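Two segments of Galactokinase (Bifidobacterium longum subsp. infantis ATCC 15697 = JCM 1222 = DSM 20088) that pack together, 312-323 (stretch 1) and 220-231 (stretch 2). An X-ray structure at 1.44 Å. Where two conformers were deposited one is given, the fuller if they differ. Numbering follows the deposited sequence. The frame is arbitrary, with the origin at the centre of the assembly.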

# COMPACT_ATOMS: atom_id res chain seq x y z
N SER A 312 -15.85 -12.75 -1.12
CA SER A 312 -16.40 -13.37 0.11
C SER A 312 -16.36 -12.38 1.29
O SER A 312 -17.29 -12.36 2.09
CB SER A 312 -15.75 -14.63 0.43
OG SER A 312 -16.05 -15.57 -0.63
N PHE A 313 -15.25 -11.63 1.39
CA PHE A 313 -15.08 -10.72 2.50
C PHE A 313 -16.09 -9.58 2.38
O PHE A 313 -16.60 -9.14 3.39
CB PHE A 313 -13.63 -10.24 2.55
CG PHE A 313 -13.37 -9.41 3.76
CD1 PHE A 313 -12.85 -9.95 4.92
CD2 PHE A 313 -13.63 -8.06 3.73
CE1 PHE A 313 -12.58 -9.16 6.03
CE2 PHE A 313 -13.41 -7.29 4.86
CZ PHE A 313 -12.90 -7.84 6.01
N VAL A 314 -16.18 -8.97 1.19
CA VAL A 314 -17.11 -7.85 0.98
C VAL A 314 -18.51 -8.31 1.42
O VAL A 314 -19.22 -7.55 2.08
CB VAL A 314 -17.01 -7.41 -0.50
CG1 VAL A 314 -18.16 -6.56 -0.91
CG2 VAL A 314 -15.66 -6.70 -0.74
N ARG A 315 -18.89 -9.52 1.10
CA ARG A 315 -20.22 -10.03 1.46
C ARG A 315 -20.29 -10.26 2.99
O ARG A 315 -21.25 -9.77 3.64
CB ARG A 315 -20.50 -11.34 0.74
CG ARG A 315 -21.80 -11.97 1.19
CD ARG A 315 -21.96 -13.31 0.57
NE ARG A 315 -22.31 -13.17 -0.83
CZ ARG A 315 -22.54 -14.20 -1.63
NH1 ARG A 315 -22.49 -15.46 -1.17
NH2 ARG A 315 -22.86 -13.93 -2.88
N ALA A 316 -19.26 -10.87 3.57
CA ALA A 316 -19.27 -11.20 5.02
C ALA A 316 -19.37 -9.93 5.83
O ALA A 316 -20.13 -9.83 6.78
CB ALA A 316 -18.08 -12.01 5.43
N PHE A 317 -18.53 -8.94 5.49
CA PHE A 317 -18.52 -7.72 6.31
C PHE A 317 -19.84 -6.98 6.17
O PHE A 317 -20.36 -6.45 7.16
CB PHE A 317 -17.30 -6.85 5.98
CG PHE A 317 -16.90 -5.98 7.12
CD1 PHE A 317 -16.11 -6.49 8.14
CD2 PHE A 317 -17.37 -4.68 7.21
CE1 PHE A 317 -15.79 -5.69 9.23
CE2 PHE A 317 -17.09 -3.90 8.31
CZ PHE A 317 -16.33 -4.42 9.33
N ALA A 318 -20.40 -6.87 4.96
CA ALA A 318 -21.72 -6.21 4.75
C ALA A 318 -22.81 -6.94 5.53
O ALA A 318 -23.75 -6.30 5.98
CB ALA A 318 -22.01 -6.20 3.27
N GLN A 319 -22.67 -8.24 5.75
CA GLN A 319 -23.64 -9.04 6.51
C GLN A 319 -23.37 -8.97 8.01
O GLN A 319 -24.17 -9.53 8.78
CB GLN A 319 -23.64 -10.47 6.06
CG GLN A 319 -24.26 -10.68 4.73
CD GLN A 319 -24.26 -12.12 4.29
OE1 GLN A 319 -23.57 -12.95 4.87
NE2 GLN A 319 -24.89 -12.34 3.17
N GLY A 320 -22.29 -8.30 8.42
CA GLY A 320 -21.97 -8.22 9.84
C GLY A 320 -21.50 -9.57 10.39
O GLY A 320 -21.56 -9.78 11.64
N ASP A 321 -21.04 -10.43 9.49
CA ASP A 321 -20.57 -11.79 9.82
C ASP A 321 -19.07 -11.71 10.08
O ASP A 321 -18.28 -12.00 9.22
CB ASP A 321 -20.99 -12.79 8.74
CG ASP A 321 -20.79 -14.22 9.19
OD1 ASP A 321 -20.04 -14.44 10.23
OD2 ASP A 321 -21.32 -15.11 8.47
N ILE A 322 -18.73 -11.18 11.24
CA ILE A 322 -17.32 -10.89 11.58
C ILE A 322 -16.54 -12.17 11.74
O ILE A 322 -15.34 -12.20 11.36
CB ILE A 322 -17.21 -9.93 12.78
CG1 ILE A 322 -18.18 -8.74 12.62
CG2 ILE A 322 -15.73 -9.47 12.96
CD1 ILE A 322 -18.11 -7.96 11.32
N LYS A 323 -17.16 -13.24 12.25
CA LYS A 323 -16.46 -14.53 12.29
C LYS A 323 -16.06 -14.96 10.89
O LYS A 323 -14.95 -15.41 10.72
CB LYS A 323 -17.31 -15.56 13.05
CG LYS A 323 -17.45 -15.26 14.55
CD LYS A 323 -18.21 -16.38 15.30
CE LYS A 323 -18.37 -16.27 16.79
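Stretch 2 (220-231) QQEFDLDKYNLE

Stretch 1 is the end of a helix followed by a turn. Helical bonds such as Phe-317 N to Phe-313 O (2.9 Å) and Ala-318 N to Val-314 O (3.2 Å) carry the chain to Gly-320, where phi turns positive (70°) and a Schellman motif closes the last turn through Gly-320 N to Phe-317 O (3.0 Å) and Asp-321 N to Ala-316 O (2.9 Å). Asp-321 then occupies the N-cap position of the next helix, which begins at Ile-322.

Stretch 2 enters as a strand, Gln-220 to Glu-222, and leaves as another at Leu-230. Between them the chain folds tightly: Leu-225 to Lys-227 have helical phi/psi without the regular bonds, and Leu-225 O receives both Tyr-228 N (3.2 Å) and Leu-230 N (2.9 Å). The nearest CA pairs set the register: Val-314 CA to Gln-221 CA (7.3 Å), Ala-318 CA to Glu-222 CA (7.1 Å), Phe-317 CA to Phe-223 CA (7.8 Å) and Gly-320 CA to Tyr-228 CA (7.2 Å). The end-to-end CA vectors, Ser-312 to Lys-323 and Gln-220 to Glu-231, point in much the same direction, so both chains advance broadly in the same sense, although stretch 2 is too bent to be assigned one axis.

Phe-317 has the largest area covered by the other stretch, 110 Å² of a contact that buries 495 Å² over both sides. Its CA-to-CB bond points sideways, but with chi1 at -154° (t) the end of the ring comes nearer to stretch 2. Phe-223 CD1 lies over one face of this ring, 3.6 Å from Phe-317 CE2; the centroids are 4.7 Å apart and the planes meet at 36°, an oblique pairing. Tyr-228 approaches differently, its edge toward the face of Phe-317 in an offset edge-to-face arrangement, with centroids 5.2 Å apart, planes at 80° and the two CE2 atoms, of Phe-317 and Tyr-228, separated by 3.6 Å. Leu-230 CD1 adds an aliphatic contact, 4.0 Å from Phe-317 CE1.

Tyr-228, with 82 Å² covered, directs its CA-to-CB bond toward stretch 1, and its side chain meets Phe-317, Gly-320 and Ile-322. Ile-322 CD1 sits over the face of the tyrosine ring, 4.2 Å from the centroid and 21° off the normal, which identifies a CH-pi contact. Gly-320 CA is 3.5 Å from Tyr-228 CE1; an ideal CB on the glycine would fall only 3.1 Å from that same CE1, so the absence of a side chain allows the close approach, while the positive phi independently favours glycine. Ile-322 also reaches the second strand, its CG2 lying 3.7 Å from Leu-230 CD1.

No clear direct hydrogen bond crosses the contact; water supplies polar links. Tyr-228 OH is 2.8 Å from water 2, which donates to Phe-317 O (3.2 Å), and 2.5 Å from water 3, which donates to Ala-318 O (3.0 Å). Farther up the helix, Val-314 CG1 touches Gln-221 OE1 at 3.4 Å, and water 1 donates to both Gln-221 OE1 and Val-314 O, each at 2.8 Å.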

# COMPACT_ATOMS: atom_id res chain seq x y z
N GLN A 220 -16.83 1.81 -3.19
CA GLN A 220 -16.56 2.14 -1.78
C GLN A 220 -17.42 1.21 -0.92
O GLN A 220 -18.67 1.22 -1.06
CB GLN A 220 -16.88 3.60 -1.49
CG GLN A 220 -16.04 4.57 -2.29
CD GLN A 220 -14.58 4.64 -1.95
OE1 GLN A 220 -14.23 4.22 -0.87
NE2 GLN A 220 -13.78 5.22 -2.84
N GLN A 221 -16.79 0.39 -0.09
CA GLN A 221 -17.49 -0.60 0.73
C GLN A 221 -17.48 -0.08 2.17
O GLN A 221 -16.43 0.37 2.68
CB GLN A 221 -16.77 -1.94 0.66
CG GLN A 221 -16.86 -2.57 -0.71
CD GLN A 221 -18.28 -2.93 -1.00
OE1 GLN A 221 -19.03 -3.39 -0.13
NE2 GLN A 221 -18.64 -2.88 -2.28
N GLU A 222 -18.63 -0.12 2.82
CA GLU A 222 -18.76 0.26 4.24
C GLU A 222 -17.68 -0.47 5.03
O GLU A 222 -17.52 -1.70 4.83
CB GLU A 222 -20.18 -0.06 4.73
CG GLU A 222 -21.29 0.80 4.12
CD GLU A 222 -21.46 2.16 4.78
OE1 GLU A 222 -20.58 2.48 5.57
OE2 GLU A 222 -22.48 2.88 4.53
N PHE A 223 -16.93 0.24 5.86
CA PHE A 223 -15.94 -0.38 6.75
C PHE A 223 -15.94 0.38 8.06
O PHE A 223 -14.96 1.07 8.38
CB PHE A 223 -14.57 -0.52 6.08
CG PHE A 223 -13.71 -1.50 6.82
CD1 PHE A 223 -13.99 -2.84 6.82
CD2 PHE A 223 -12.62 -1.04 7.57
CE1 PHE A 223 -13.17 -3.72 7.53
CE2 PHE A 223 -11.82 -1.92 8.26
CZ PHE A 223 -12.14 -3.24 8.28
N ASP A 224 -17.05 0.30 8.76
CA ASP A 224 -17.22 1.08 10.00
C ASP A 224 -16.95 0.10 11.15
O ASP A 224 -17.84 -0.66 11.51
CB ASP A 224 -18.61 1.67 10.07
CG ASP A 224 -18.89 2.39 11.36
OD1 ASP A 224 -17.98 2.45 12.24
OD2 ASP A 224 -19.98 2.99 11.41
N LEU A 225 -15.74 0.07 11.67
CA LEU A 225 -15.40 -0.88 12.76
C LEU A 225 -16.27 -0.63 14.00
O LEU A 225 -16.59 -1.59 14.69
CB LEU A 225 -13.93 -0.68 13.11
CG LEU A 225 -12.96 -1.08 12.02
CD1 LEU A 225 -11.62 -0.44 12.23
CD2 LEU A 225 -12.81 -2.57 11.91
N ASP A 226 -16.71 0.59 14.23
CA ASP A 226 -17.49 0.97 15.45
C ASP A 226 -18.88 0.33 15.39
O ASP A 226 -19.41 -0.06 16.45
CB ASP A 226 -17.63 2.48 15.55
CG ASP A 226 -16.34 3.25 15.81
OD1 ASP A 226 -15.37 2.68 16.30
OD2 ASP A 226 -16.32 4.43 15.49
N LYS A 227 -19.42 0.15 14.16
CA LYS A 227 -20.78 -0.42 13.99
C LYS A 227 -20.79 -1.83 14.61
O LYS A 227 -21.84 -2.27 15.07
CB LYS A 227 -21.12 -0.46 12.49
CG LYS A 227 -22.47 -1.05 12.15
CD LYS A 227 -22.76 -1.09 10.67
CE LYS A 227 -24.09 -1.77 10.42
NZ LYS A 227 -24.62 -1.45 9.09
N TYR A 228 -19.65 -2.54 14.58
CA TYR A 228 -19.55 -3.93 15.05
C TYR A 228 -18.69 -4.04 16.31
O TYR A 228 -18.35 -5.17 16.69
CB TYR A 228 -19.03 -4.81 13.94
CG TYR A 228 -19.83 -4.65 12.67
CD1 TYR A 228 -21.06 -5.24 12.53
CD2 TYR A 228 -19.31 -4.02 11.56
CE1 TYR A 228 -21.83 -5.06 11.39
CE2 TYR A 228 -20.03 -3.92 10.38
CZ TYR A 228 -21.31 -4.42 10.29
OH TYR A 228 -22.07 -4.29 9.17
N ASN A 229 -18.44 -2.91 16.98
CA ASN A 229 -17.61 -2.95 18.21
C ASN A 229 -16.29 -3.68 17.95
O ASN A 229 -15.87 -4.48 18.78
CB ASN A 229 -18.37 -3.56 19.39
CG ASN A 229 -19.57 -2.70 19.77
OD1 ASN A 229 -19.59 -1.51 19.48
ND2 ASN A 229 -20.57 -3.29 20.41
N LEU A 230 -15.62 -3.28 16.87
CA LEU A 230 -14.35 -3.89 16.48
C LEU A 230 -13.23 -2.85 16.50
O LEU A 230 -13.47 -1.59 16.50
CB LEU A 230 -14.41 -4.42 15.04
CG LEU A 230 -15.46 -5.47 14.73
CD1 LEU A 230 -15.49 -5.79 13.23
CD2 LEU A 230 -15.19 -6.69 15.57
N GLU A 231 -12.03 -3.38 16.39
CA GLU A 231 -10.78 -2.61 16.34
C GLU A 231 -9.88 -3.36 15.36
O GLU A 231 -9.78 -4.60 15.46
CB GLU A 231 -10.24 -2.43 17.78
CG GLU A 231 -8.74 -2.17 17.90
CD GLU A 231 -8.26 -2.00 19.34
OE1 GLU A 231 -8.98 -2.43 20.29
OE2 GLU A 231 -7.16 -1.46 19.50
O HOH W 1 -18.55 -4.88 2.23
O HOH W 2 -20.70 -3.23 7.02
O HOH W 3 -24.27 -5.50 8.82